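Local coordinates for protein ferric enterobactin receptor PIRA (Pseudomonas aeruginosa, PDB 5FP2) that probably imports ferric enterobactin across the outer membrane as a TonB-dependent receptor, and serves as a receptor for siderophore-drug conjugates, at residues S168-T173 with S712-F717; G193-A198 with G242-Q247; S344-E349 with L380-S385. All coordinates share one frame; numbering follows the deposited sequence.

Contact 1 (S168-T173 with S712-F717); sequences SMTVFT and SMTTSF
Ser168 and Thr715 meet through a carbonyl that accepts two bonds: Thr715 O takes Ser168 OG at 3.1 Å and Met169 N at 2.8 Å. The two donors approach from opposite faces of the carbonyl plane, so the oxygen is gripped from both sides. Ser168 OG can take part because it stands anti to its own backbone N (chi1 -174°), which carries it across to the neighbouring strand. Farther along, Val171 and Met713 form a two-bond antiparallel pair, Val171 N to Met713 O at 3.0 Å and Met713 N to Val171 O at 3.0 Å, the second lying in the carbonyl plane. The axes of the short segments approach to 4.6 Å, their directions 167° apart.

Packing is closer on the face carrying Ser168, Thr170, Phe172, Ser712, Thr714 and Ser716. There the Thr170 and Thr714 side chains cross obliquely, and their hydroxyls are hydrogen-bonded, OG1 to OG1, at 3.1 Å. The edge of the Phe172 ring comes to Ser712 through CD2, 3.9 Å from Ser712 CB, while the same ring also touches Pro52 and Val54. The other face, with Met169, Val171, Met713 and Thr715, is looser. Both methionine chains lead away from the partner strand and lie on the surface; Met169 makes its one close side-chain approach through CB, 3.5 Å from Thr715 OG1.

Since strand 166-176 is the first of the barrel and strand 708-716 the last, this antiparallel ladder is the seam that closes the 22-stranded beta-barrel characteristic of TonB-dependent receptors, its Phe172 face turned to the plug.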
ATOM      1  N   SER A 168     -11.426 -15.682  13.217  1.00109.08           N
ATOM      2  CA  SER A 168     -12.480 -15.012  12.487  1.00109.44           C
ATOM      3  C   SER A 168     -12.713 -15.653  11.119  1.00107.82           C
ATOM      4  O   SER A 168     -11.777 -16.130  10.468  1.00105.80           O
ATOM      5  CB  SER A 168     -12.165 -13.519  12.337  1.00108.89           C
ATOM      6  OG  SER A 168     -13.253 -12.821  11.747  1.00109.87           O
ATOM      7  N   MET A 169     -13.985 -15.678  10.716  1.00109.37           N
ATOM      8  CA  MET A 169     -14.362 -15.862   9.321  1.00108.26           C
ATOM      9  C   MET A 169     -15.062 -14.619   8.789  1.00108.28           C
ATOM     10  O   MET A 169     -15.612 -13.820   9.550  1.00110.14           O
ATOM     11  CB  MET A 169     -15.318 -17.040   9.181  1.00110.68           C
ATOM     12  CG  MET A 169     -14.635 -18.393   9.252  1.00111.07           C
ATOM     13  SD  MET A 169     -15.778 -19.733   8.851  1.00114.95           S
ATOM     14  CE  MET A 169     -16.520 -19.041   7.352  1.00113.75           C
ATOM     15  N   THR A 170     -15.094 -14.508   7.466  1.00106.90           N
ATOM     16  CA  THR A 170     -15.878 -13.485   6.792  1.00107.32           C
ATOM     17  C   THR A 170     -16.405 -14.011   5.478  1.00107.17           C
ATOM     18  O   THR A 170     -15.624 -14.427   4.618  1.00105.77           O
ATOM     19  CB  THR A 170     -15.020 -12.279   6.412  1.00105.99           C
ATOM     20  OG1 THR A 170     -14.345 -11.782   7.571  1.00106.37           O
ATOM     21  CG2 THR A 170     -15.901 -11.191   5.811  1.00107.20           C
ATOM     22  N   VAL A 171     -17.704 -13.867   5.258  1.00109.05           N
ATOM     23  CA  VAL A 171     -18.217 -14.058   3.918  1.00109.12           C
ATOM     24  C   VAL A 171     -18.769 -12.761   3.338  1.00109.38           C
ATOM     25  O   VAL A 171     -19.515 -12.029   3.993  1.00111.05           O
ATOM     26  CB  VAL A 171     -19.301 -15.131   3.863  1.00111.64           C
ATOM     27  CG1 VAL A 171     -19.428 -15.633   2.434  1.00111.74           C
ATOM     28  CG2 VAL A 171     -18.959 -16.262   4.814  1.00112.66           C
ATOM     29  N   PHE A 172     -18.422 -12.508   2.084  1.00108.40           N
ATOM     30  CA  PHE A 172     -18.862 -11.303   1.402  1.00109.01           C
ATOM     31  C   PHE A 172     -19.316 -11.657   0.002  1.00109.51           C
ATOM     32  O   PHE A 172     -18.687 -12.476  -0.677  1.00108.95           O
ATOM     33  CB  PHE A 172     -17.716 -10.303   1.314  1.00108.03           C
ATOM     34  CG  PHE A 172     -18.037  -9.086   0.501  1.00109.30           C
ATOM     35  CD1 PHE A 172     -17.897  -9.099  -0.874  1.00109.42           C
ATOM     36  CD2 PHE A 172     -18.469  -7.933   1.116  1.00111.07           C
ATOM     37  CE1 PHE A 172     -18.163  -7.973  -1.624  1.00111.07           C
ATOM     38  CE2 PHE A 172     -18.763  -6.796   0.374  1.00112.89           C
ATOM     39  CZ  PHE A 172     -18.591  -6.807  -0.999  1.00112.78           C
ATOM     40  N   THR A 173     -20.370 -10.988  -0.449  1.00111.05           N
ATOM     41  CA  THR A 173     -20.906 -11.249  -1.766  1.00111.99           C
ATOM     42  C   THR A 173     -21.502  -9.961  -2.330  1.00113.24           C
ATOM     43  O   THR A 173     -22.267  -9.257  -1.671  1.00114.52           O
ATOM     44  CB  THR A 173     -21.948 -12.379  -1.722  1.00113.65           C
ATOM     45  OG1 THR A 173     -22.673 -12.410  -2.951  1.00115.20           O
ATOM     46  CG2 THR A 173     -22.913 -12.176  -0.572  1.00115.16           C
ATOM     47  N   SER A 712     -22.306  -8.789   3.868  1.00106.93           N
ATOM     48  CA  SER A 712     -21.172  -9.425   4.527  1.00107.94           C
ATOM     49  C   SER A 712     -21.588  -9.880   5.901  1.00108.51           C
ATOM     50  O   SER A 712     -22.340  -9.202   6.596  1.00108.08           O
ATOM     51  CB  SER A 712     -20.026  -8.432   4.696  1.00107.95           C
ATOM     52  OG  SER A 712     -18.877  -9.037   5.264  1.00109.22           O
ATOM     53  N   MET A 713     -21.008 -10.991   6.324  1.00109.78           N
ATOM     54  CA  MET A 713     -21.168 -11.487   7.685  1.00110.80           C
ATOM     55  C   MET A 713     -19.798 -11.808   8.226  1.00112.23           C
ATOM     56  O   MET A 713     -18.971 -12.365   7.507  1.00112.85           O
ATOM     57  CB  MET A 713     -22.020 -12.744   7.669  1.00111.42           C
ATOM     58  CG  MET A 713     -22.581 -13.121   9.025  1.00112.37           C
ATOM     59  SD  MET A 713     -23.654 -14.564   8.888  1.00113.21           S
ATOM     60  CE  MET A 713     -22.734 -15.810   9.827  1.00115.63           C
ATOM     61  N   THR A 714     -19.531 -11.407   9.460  1.00113.00           N
ATOM     62  CA  THR A 714     -18.300 -11.799  10.116  1.00114.81           C
ATOM     63  C   THR A 714     -18.577 -12.537  11.441  1.00116.53           C
ATOM     64  O   THR A 714     -19.195 -11.993  12.348  1.00116.61           O
ATOM     65  CB  THR A 714     -17.351 -10.594  10.288  1.00114.82           C
ATOM     66  OG1 THR A 714     -16.693 -10.326   9.044  1.00114.09           O
ATOM     67  CG2 THR A 714     -16.290 -10.884  11.320  1.00117.07           C
ATOM     68  N   THR A 715     -18.206 -13.818  11.501  1.00118.11           N
ATOM     69  CA  THR A 715     -18.135 -14.550  12.781  1.00120.35           C
ATOM     70  C   THR A 715     -16.713 -14.529  13.316  1.00122.35           C
ATOM     71  O   THR A 715     -15.762 -14.474  12.540  1.00122.34           O
ATOM     72  CB  THR A 715     -18.523 -16.036  12.673  1.00121.54           C
ATOM     73  OG1 THR A 715     -17.645 -16.702  11.764  1.00122.18           O
ATOM     74  CG2 THR A 715     -19.947 -16.218  12.208  1.00120.06           C
ATOM     75  N   SER A 716     -16.572 -14.691  14.629  1.00124.43           N
ATOM     76  CA  SER A 716     -15.258 -14.685  15.277  1.00126.82           C
ATOM     77  C   SER A 716     -15.355 -15.201  16.719  1.00129.57           C
ATOM     78  O   SER A 716     -16.355 -14.953  17.388  1.00129.33           O
ATOM     79  CB  SER A 716     -14.711 -13.264  15.304  1.00126.06           C
ATOM     80  OG  SER A 716     -15.347 -12.541  16.352  1.00126.37           O
ATOM     81  N   PHE A 717     -14.279 -15.774  17.252  1.00132.44           N
ATOM     82  CA  PHE A 717     -14.268 -16.142  18.669  1.00135.47           C
ATOM     83  C   PHE A 717     -13.039 -15.658  19.458  1.00138.12           C
ATOM     84  O   PHE A 717     -12.419 -16.421  20.202  1.00141.43           O
ATOM     85  CB  PHE A 717     -14.496 -17.651  18.840  1.00137.36           C
ATOM     86  CG  PHE A 717     -13.590 -18.517  18.002  1.00138.21           C
ATOM     87  CD1 PHE A 717     -12.216 -18.467  18.176  1.00140.45           C
ATOM     88  CD2 PHE A 717     -14.112 -19.474  17.129  1.00137.38           C
ATOM     89  CE1 PHE A 717     -11.372 -19.293  17.449  1.00141.70           C
ATOM     90  CE2 PHE A 717     -13.268 -20.300  16.392  1.00138.66           C
ATOM     91  CZ  PHE A 717     -11.897 -20.201  16.551  1.00140.82           C
TER

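Contact 2 (G193-A198 with G242-Q247); sequences GPLTEA and GMLSWQ
The indole of Trp246 meets Ala198 at its edge: Ala198 O lies in the ring plane, 3.7 Å from CD1, and Ala198 CB comes within 4.1 Å of the same CD1. From residues 193-198 nothing is stacked on either face of the ring, and the approach is confined to this one edge atom. CG stands anti to the backbone N (chi1 171°), and from there the ring turns its CD1 edge to Ala198.

That carbonyl is the polar centre of the contact. It accepts Gln247 N at 2.8 Å, in the carbonyl plane and with an N-H...O angle of 167°, so the bond is almost straight. Trp246 CA adds a CA-H...O contact to the same oxygen at 3.4 Å. Nearer the start of both segments the meeting is purely apolar and slight: Leu195 and Leu244 cross at about a right angle, touching only through CD1 and CD1 at 4.1 Å.

Residues 195-198 make the short turn between strands 184-194 and 199-210. Strand 199-210 lies between 184-194 and 235-247 in the barrel, and its backbone bonds to 235-247 pair Met243 with Arg202 and Ser245 with Ser200. The Gln247 to Ala198 bond continues this antiparallel ladder by one step into the turn, while Leu195 packs on Phe201 and Ser245 OG is hydrogen-bonded to Asp255 OD1 on the next strand, 252-264.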
ATOM      1  N   GLY A 193      -3.122 -17.456  17.964  1.00107.64           N
ATOM      2  CA  GLY A 193      -3.101 -17.876  19.361  1.00110.40           C
ATOM      3  C   GLY A 193      -1.773 -18.426  19.846  1.00110.30           C
ATOM      4  O   GLY A 193      -0.770 -18.400  19.135  1.00108.20           O
ATOM      5  N   PRO A 194      -1.748 -18.868  21.098  1.00113.11           N
ATOM      6  CA  PRO A 194      -0.514 -19.407  21.624  1.00113.33           C
ATOM      7  C   PRO A 194      -0.472 -20.902  21.480  1.00114.02           C
ATOM      8  O   PRO A 194      -1.512 -21.552  21.498  1.00115.83           O
ATOM      9  CB  PRO A 194      -0.570 -19.028  23.098  1.00116.77           C
ATOM     10  CG  PRO A 194      -2.024 -19.010  23.414  1.00119.32           C
ATOM     11  CD  PRO A 194      -2.737 -18.610  22.154  1.00116.72           C
ATOM     12  N   LEU A 195       0.726 -21.425  21.282  1.00113.11           N
ATOM     13  CA  LEU A 195       0.967 -22.844  21.436  1.00114.96           C
ATOM     14  C   LEU A 195       1.592 -23.100  22.792  1.00117.51           C
ATOM     15  O   LEU A 195       1.071 -23.856  23.592  1.00120.93           O
ATOM     16  CB  LEU A 195       1.912 -23.277  20.344  1.00113.11           C
ATOM     17  CG  LEU A 195       1.246 -23.041  19.008  1.00111.18           C
ATOM     18  CD1 LEU A 195       2.298 -22.911  17.927  1.00109.34           C
ATOM     19  CD2 LEU A 195       0.308 -24.193  18.720  1.00113.42           C
ATOM     20  N   THR A 196       2.539 -22.233  23.115  1.00116.35           N
ATOM     21  CA  THR A 196       3.542 -22.460  24.132  1.00118.12           C
ATOM     22  C   THR A 196       3.803 -21.105  24.788  1.00118.29           C
ATOM     23  O   THR A 196       3.334 -20.072  24.292  1.00116.87           O
ATOM     24  CB  THR A 196       4.822 -22.988  23.469  1.00116.69           C
ATOM     25  OG1 THR A 196       4.541 -24.251  22.859  1.00117.49           O
ATOM     26  CG2 THR A 196       5.941 -23.149  24.481  1.00118.45           C
ATOM     27  N   GLU A 197       4.474 -21.097  25.932  1.00120.68           N
ATOM     28  CA  GLU A 197       4.882 -19.847  26.553  1.00121.62           C
ATOM     29  C   GLU A 197       5.762 -19.028  25.618  1.00118.83           C
ATOM     30  O   GLU A 197       5.723 -17.795  25.654  1.00119.29           O
ATOM     31  CB  GLU A 197       5.599 -20.107  27.874  1.00124.93           C
ATOM     32  CG  GLU A 197       4.683 -20.633  28.973  1.00129.08           C
ATOM     33  CD  GLU A 197       5.205 -20.352  30.377  1.00133.21           C
ATOM     34  OE1 GLU A 197       6.009 -19.399  30.527  1.00133.08           O
ATOM     35  OE2 GLU A 197       4.788 -21.053  31.339  1.00137.23           O
ATOM     36  N   ALA A 198       6.461 -19.707  24.716  1.00116.63           N
ATOM     37  CA  ALA A 198       7.409 -19.052  23.829  1.00114.87           C
ATOM     38  C   ALA A 198       6.955 -19.020  22.377  1.00112.24           C
ATOM     39  O   ALA A 198       7.507 -18.267  21.582  1.00111.33           O
ATOM     40  CB  ALA A 198       8.756 -19.740  23.924  1.00115.35           C
ATOM     41  N   GLY A 242       0.969 -18.439   6.702  1.00104.36           N
ATOM     42  CA  GLY A 242       1.129 -18.822   8.103  1.00103.45           C
ATOM     43  C   GLY A 242       2.307 -18.146   8.761  1.00103.54           C
ATOM     44  O   GLY A 242       3.339 -17.916   8.129  1.00105.13           O
ATOM     45  N   MET A 243       2.167 -17.855  10.049  1.00102.48           N
ATOM     46  CA  MET A 243       3.279 -17.284  10.796  1.00103.01           C
ATOM     47  C   MET A 243       3.481 -18.007  12.110  1.00102.93           C
ATOM     48  O   MET A 243       2.553 -18.152  12.898  1.00102.29           O
ATOM     49  CB  MET A 243       3.079 -15.786  11.094  1.00102.91           C
ATOM     50  CG  MET A 243       4.228 -15.171  11.888  1.00104.20           C
ATOM     51  SD  MET A 243       4.250 -13.363  11.817  1.00105.85           S
ATOM     52  CE  MET A 243       2.915 -12.981  12.969  1.00105.02           C
ATOM     53  N   LEU A 244       4.737 -18.323  12.387  1.00104.07           N
ATOM     54  CA  LEU A 244       5.135 -18.932  13.635  1.00104.44           C
ATOM     55  C   LEU A 244       5.993 -17.912  14.334  1.00105.02           C
ATOM     56  O   LEU A 244       6.910 -17.340  13.732  1.00106.11           O
ATOM     57  CB  LEU A 244       5.970 -20.179  13.329  1.00105.97           C
ATOM     58  CG  LEU A 244       6.270 -21.179  14.440  1.00106.90           C
ATOM     59  CD1 LEU A 244       5.137 -21.361  15.441  1.00106.32           C
ATOM     60  CD2 LEU A 244       6.583 -22.500  13.763  1.00108.89           C
ATOM     61  N   SER A 245       5.639 -17.587  15.566  1.00104.95           N
ATOM     62  CA  SER A 245       6.372 -16.543  16.261  1.00106.19           C
ATOM     63  C   SER A 245       7.073 -17.087  17.500  1.00107.25           C
ATOM     64  O   SER A 245       6.451 -17.738  18.341  1.00107.20           O
ATOM     65  CB  SER A 245       5.444 -15.411  16.648  1.00106.37           C
ATOM     66  OG  SER A 245       6.218 -14.402  17.245  1.00108.44           O
ATOM     67  N   TRP A 246       8.361 -16.799  17.634  1.00108.72           N
ATOM     68  CA  TRP A 246       9.127 -17.358  18.732  1.00109.90           C
ATOM     69  C   TRP A 246       9.734 -16.259  19.612  1.00111.97           C
ATOM     70  O   TRP A 246      10.603 -15.497  19.181  1.00113.47           O
ATOM     71  CB  TRP A 246      10.196 -18.316  18.187  1.00110.50           C
ATOM     72  CG  TRP A 246      11.190 -18.787  19.214  1.00112.12           C
ATOM     73  CD1 TRP A 246      11.010 -18.871  20.567  1.00112.78           C
ATOM     74  CD2 TRP A 246      12.507 -19.278  18.955  1.00113.77           C
ATOM     75  NE1 TRP A 246      12.164 -19.284  21.165  1.00114.51           N
ATOM     76  CE2 TRP A 246      13.083 -19.590  20.194  1.00115.06           C
ATOM     77  CE3 TRP A 246      13.260 -19.461  17.792  1.00114.84           C
ATOM     78  CZ2 TRP A 246      14.381 -20.076  20.305  1.00117.07           C
ATOM     79  CZ3 TRP A 246      14.543 -19.935  17.903  1.00117.15           C
ATOM     80  CH2 TRP A 246      15.099 -20.226  19.153  1.00118.11           C
ATOM     81  N   GLN A 247       9.291 -16.216  20.863  1.00112.82           N
ATOM     82  CA  GLN A 247       9.836 -15.287  21.832  1.00115.55           C
ATOM     83  C   GLN A 247      11.052 -15.864  22.511  1.00116.96           C
ATOM     84  O   GLN A 247      10.938 -16.569  23.509  1.00117.52           O
ATOM     85  CB  GLN A 247       8.797 -14.919  22.886  1.00116.80           C
ATOM     86  CG  GLN A 247       9.124 -13.627  23.619  1.00120.39           C
ATOM     87  CD  GLN A 247       7.996 -12.637  23.531  1.00121.38           C
ATOM     88  OE1 GLN A 247       6.920 -12.842  24.097  1.00121.68           O
ATOM     89  NE2 GLN A 247       8.219 -11.571  22.777  1.00122.40           N
TER

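Contact 3 (S344-E349 with L380-S385); sequences SASKLE and LNDPSS
Ser344 faces Ser384 across the widest part of the contact, where the nearest approach is 4.1 Å, from Ser344 CB to Ser384 OG. Ala345 turns its methyl from the partner and offers its carbonyl instead, Ala345 O lying 3.6 Å from Pro383 CD.

At Ser346 the segments draw together. Its CB rests against the carboxylate of Asp382, 3.3 Å from OD2, and Ser346 CA makes a CA-H...O contact to Asn381 O. That carboxylate is held from two directions: OD1 accepts Ser384 N at 2.7 Å, nearly along its C-O axis, which defines an Asx turn, and OD2 is hydrogen-bonded to Tyr476 OH. The Asx turn thus folds the chain where the second strand has ended.

Lys347 pairs with Asn381 by two backbone bonds, Lys347 N to Asn381 O at 2.8 Å and Asn381 N to Lys347 O at 2.8 Å, the latter almost straight at 176°. This is a hydrogen-bonded antiparallel pair in the beta hairpin of strands 345-361 and 367-381, at the end remote from its connecting turn; the touching parts run 163° apart. On the same face as Asn381, the Lys347 side chain leads away from the partner, NZ close to like-charged Arg321 NH1; a bound n-octane about 8 Å off, not touching, is consistent with a face turned to the membrane.

Leu348 stands on the opposite face from Lys347, in a non-hydrogen-bonded pair with Leu380. CG is anti to the backbone N in both (chi1 176°), and from there the branches approach, CD1 to CD1 4.0 Å; Leu380 also packs on Leu475 and Tyr482.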
ATOM      1  N   SER A 344       3.521 -22.295 -22.720  1.00175.29           N
ATOM      2  CA  SER A 344       4.726 -21.598 -22.286  1.00172.42           C
ATOM      3  C   SER A 344       4.553 -21.035 -20.881  1.00166.80           C
ATOM      4  O   SER A 344       3.516 -20.459 -20.564  1.00165.26           O
ATOM      5  CB  SER A 344       5.062 -20.466 -23.256  1.00174.29           C
ATOM      6  OG  SER A 344       5.738 -20.960 -24.399  1.00179.09           O
ATOM      7  N   ALA A 345       5.600 -21.162 -20.069  1.00164.06           N
ATOM      8  CA  ALA A 345       5.564 -20.796 -18.650  1.00159.07           C
ATOM      9  C   ALA A 345       6.713 -19.840 -18.347  1.00156.83           C
ATOM     10  O   ALA A 345       7.633 -19.700 -19.150  1.00159.08           O
ATOM     11  CB  ALA A 345       5.678 -22.043 -17.788  1.00158.06           C
ATOM     12  N   SER A 346       6.659 -19.167 -17.202  1.00152.65           N
ATOM     13  CA  SER A 346       7.747 -18.278 -16.802  1.00150.49           C
ATOM     14  C   SER A 346       7.843 -18.209 -15.288  1.00146.32           C
ATOM     15  O   SER A 346       6.823 -18.196 -14.608  1.00144.55           O
ATOM     16  CB  SER A 346       7.514 -16.885 -17.372  1.00150.64           C
ATOM     17  OG  SER A 346       6.215 -16.440 -17.038  1.00149.37           O
ATOM     18  N   LYS A 347       9.063 -18.232 -14.762  1.00145.09           N
ATOM     19  CA  LYS A 347       9.269 -18.260 -13.320  1.00141.62           C
ATOM     20  C   LYS A 347      10.140 -17.098 -12.894  1.00139.63           C
ATOM     21  O   LYS A 347      11.139 -16.792 -13.538  1.00141.04           O
ATOM     22  CB  LYS A 347       9.919 -19.571 -12.874  1.00142.14           C
ATOM     23  CG  LYS A 347      10.258 -19.647 -11.386  1.00139.00           C
ATOM     24  CD  LYS A 347      10.733 -21.041 -10.984  1.00139.93           C
ATOM     25  CE  LYS A 347      10.346 -21.408  -9.553  1.00137.35           C
ATOM     26  NZ  LYS A 347      10.126 -22.880  -9.364  1.00138.77           N
ATOM     27  N   LEU A 348       9.773 -16.502 -11.767  1.00136.52           N
ATOM     28  CA  LEU A 348      10.437 -15.319 -11.236  1.00134.55           C
ATOM     29  C   LEU A 348      10.744 -15.615  -9.777  1.00132.03           C
ATOM     30  O   LEU A 348       9.903 -16.174  -9.073  1.00131.00           O
ATOM     31  CB  LEU A 348       9.514 -14.094 -11.322  1.00133.61           C
ATOM     32  CG  LEU A 348      10.059 -12.785 -10.717  1.00131.63           C
ATOM     33  CD1 LEU A 348      11.206 -12.192 -11.525  1.00133.08           C
ATOM     34  CD2 LEU A 348       8.964 -11.739 -10.546  1.00130.57           C
ATOM     35  N   GLU A 349      11.914 -15.194  -9.303  1.00131.20           N
ATOM     36  CA  GLU A 349      12.276 -15.405  -7.904  1.00129.15           C
ATOM     37  C   GLU A 349      13.095 -14.291  -7.284  1.00127.71           C
ATOM     38  O   GLU A 349      14.134 -13.907  -7.825  1.00128.75           O
ATOM     39  CB  GLU A 349      13.089 -16.672  -7.787  1.00130.37           C
ATOM     40  CG  GLU A 349      12.736 -17.662  -8.871  1.00132.93           C
ATOM     41  CD  GLU A 349      13.416 -18.961  -8.658  1.00134.21           C
ATOM     42  OE1 GLU A 349      14.281 -19.011  -7.761  1.00133.23           O
ATOM     43  OE2 GLU A 349      13.057 -19.906  -9.378  1.00136.36           O
ATOM     44  N   LEU A 380      14.825 -14.195 -13.398  1.00139.71           N
ATOM     45  CA  LEU A 380      13.701 -14.434 -14.284  1.00141.44           C
ATOM     46  C   LEU A 380      14.039 -15.492 -15.322  1.00145.03           C
ATOM     47  O   LEU A 380      15.023 -15.367 -16.055  1.00147.18           O
ATOM     48  CB  LEU A 380      13.308 -13.148 -14.997  1.00141.94           C
ATOM     49  CG  LEU A 380      12.190 -13.343 -16.022  1.00144.30           C
ATOM     50  CD1 LEU A 380      10.843 -13.346 -15.319  1.00142.27           C
ATOM     51  CD2 LEU A 380      12.241 -12.276 -17.100  1.00146.30           C
ATOM     52  N   ASN A 381      13.175 -16.496 -15.422  1.00145.94           N
ATOM     53  CA  ASN A 381      13.286 -17.491 -16.462  1.00149.73           C
ATOM     54  C   ASN A 381      12.004 -17.566 -17.280  1.00151.62           C
ATOM     55  O   ASN A 381      10.930 -17.805 -16.737  1.00150.13           O
ATOM     56  CB  ASN A 381      13.589 -18.847 -15.840  1.00149.78           C
ATOM     57  CG  ASN A 381      13.828 -19.920 -16.878  1.00154.00           C
ATOM     58  OD1 ASN A 381      14.259 -19.643 -17.999  1.00156.97           O
ATOM     59  ND2 ASN A 381      13.537 -21.155 -16.510  1.00154.51           N
ATOM     60  N   ASP A 382      12.132 -17.337 -18.584  1.00155.12           N
ATOM     61  CA  ASP A 382      10.985 -17.238 -19.484  1.00157.46           C
ATOM     62  C   ASP A 382      11.479 -17.500 -20.907  1.00162.32           C
ATOM     63  O   ASP A 382      12.188 -16.673 -21.484  1.00163.38           O
ATOM     64  CB  ASP A 382      10.352 -15.837 -19.385  1.00155.59           C
ATOM     65  CG  ASP A 382       9.106 -15.681 -20.249  1.00158.02           C
ATOM     66  OD1 ASP A 382       8.993 -16.376 -21.284  1.00162.06           O
ATOM     67  OD2 ASP A 382       8.246 -14.848 -19.889  1.00156.12           O
ATOM     68  N   PRO A 383      11.183 -18.693 -21.445  1.00165.47           N
ATOM     69  CA  PRO A 383      11.617 -18.998 -22.806  1.00170.57           C
ATOM     70  C   PRO A 383      10.695 -18.437 -23.885  1.00173.54           C
ATOM     71  O   PRO A 383      10.589 -19.028 -24.959  1.00178.26           O
ATOM     72  CB  PRO A 383      11.584 -20.529 -22.860  1.00172.85           C
ATOM     73  CG  PRO A 383      11.614 -20.975 -21.442  1.00168.63           C
ATOM     74  CD  PRO A 383      10.894 -19.913 -20.674  1.00164.47           C
ATOM     75  N   SER A 384       9.985 -17.352 -23.587  1.00171.07           N
ATOM     76  CA  SER A 384       9.439 -16.494 -24.636  1.00173.87           C
ATOM     77  C   SER A 384      10.376 -15.309 -24.865  1.00173.40           C
ATOM     78  O   SER A 384      10.365 -14.332 -24.116  1.00169.67           O
ATOM     79  CB  SER A 384       8.028 -16.026 -24.275  1.00172.12           C
ATOM     80  OG  SER A 384       7.119 -17.113 -24.305  1.00173.57           O
ATOM     81  N   SER A 385      11.260 -15.454 -25.847  1.00177.26           N
ATOM     82  CA  SER A 385      12.321 -14.481 -26.065  1.00177.13           C
ATOM     83  C   SER A 385      13.004 -14.726 -27.410  1.00182.67           C
ATOM     84  O   SER A 385      14.084 -15.311 -27.474  1.00183.81           O
ATOM     85  CB  SER A 385      13.343 -14.543 -24.924  1.00173.14           C
ATOM     86  OG  SER A 385      13.595 -15.880 -24.540  1.00173.29           O
TER

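Overall arrangement
All three contacts belong to the same closed antiparallel barrel and none touches another. Contact 1 pairs the first strand with the last, so the chain between its segments contains both others, contact 2 before contact 3. Contacts 1 and 2 are closest, with centres 24 Å apart and nearest atoms about 8 Å; they are linked through strands 166-176 and 184-194, neighbours in chain and sheet. Contact 3 lies 38 Å from contact 1 and 37 Å from contact 2, centre to centre. Contact 2 sits at a short turn, probably periplasmic, and contact 3 beside untraced long loops, probably extracellular, while the seam of contact 1 closes the barrel wall into a ring.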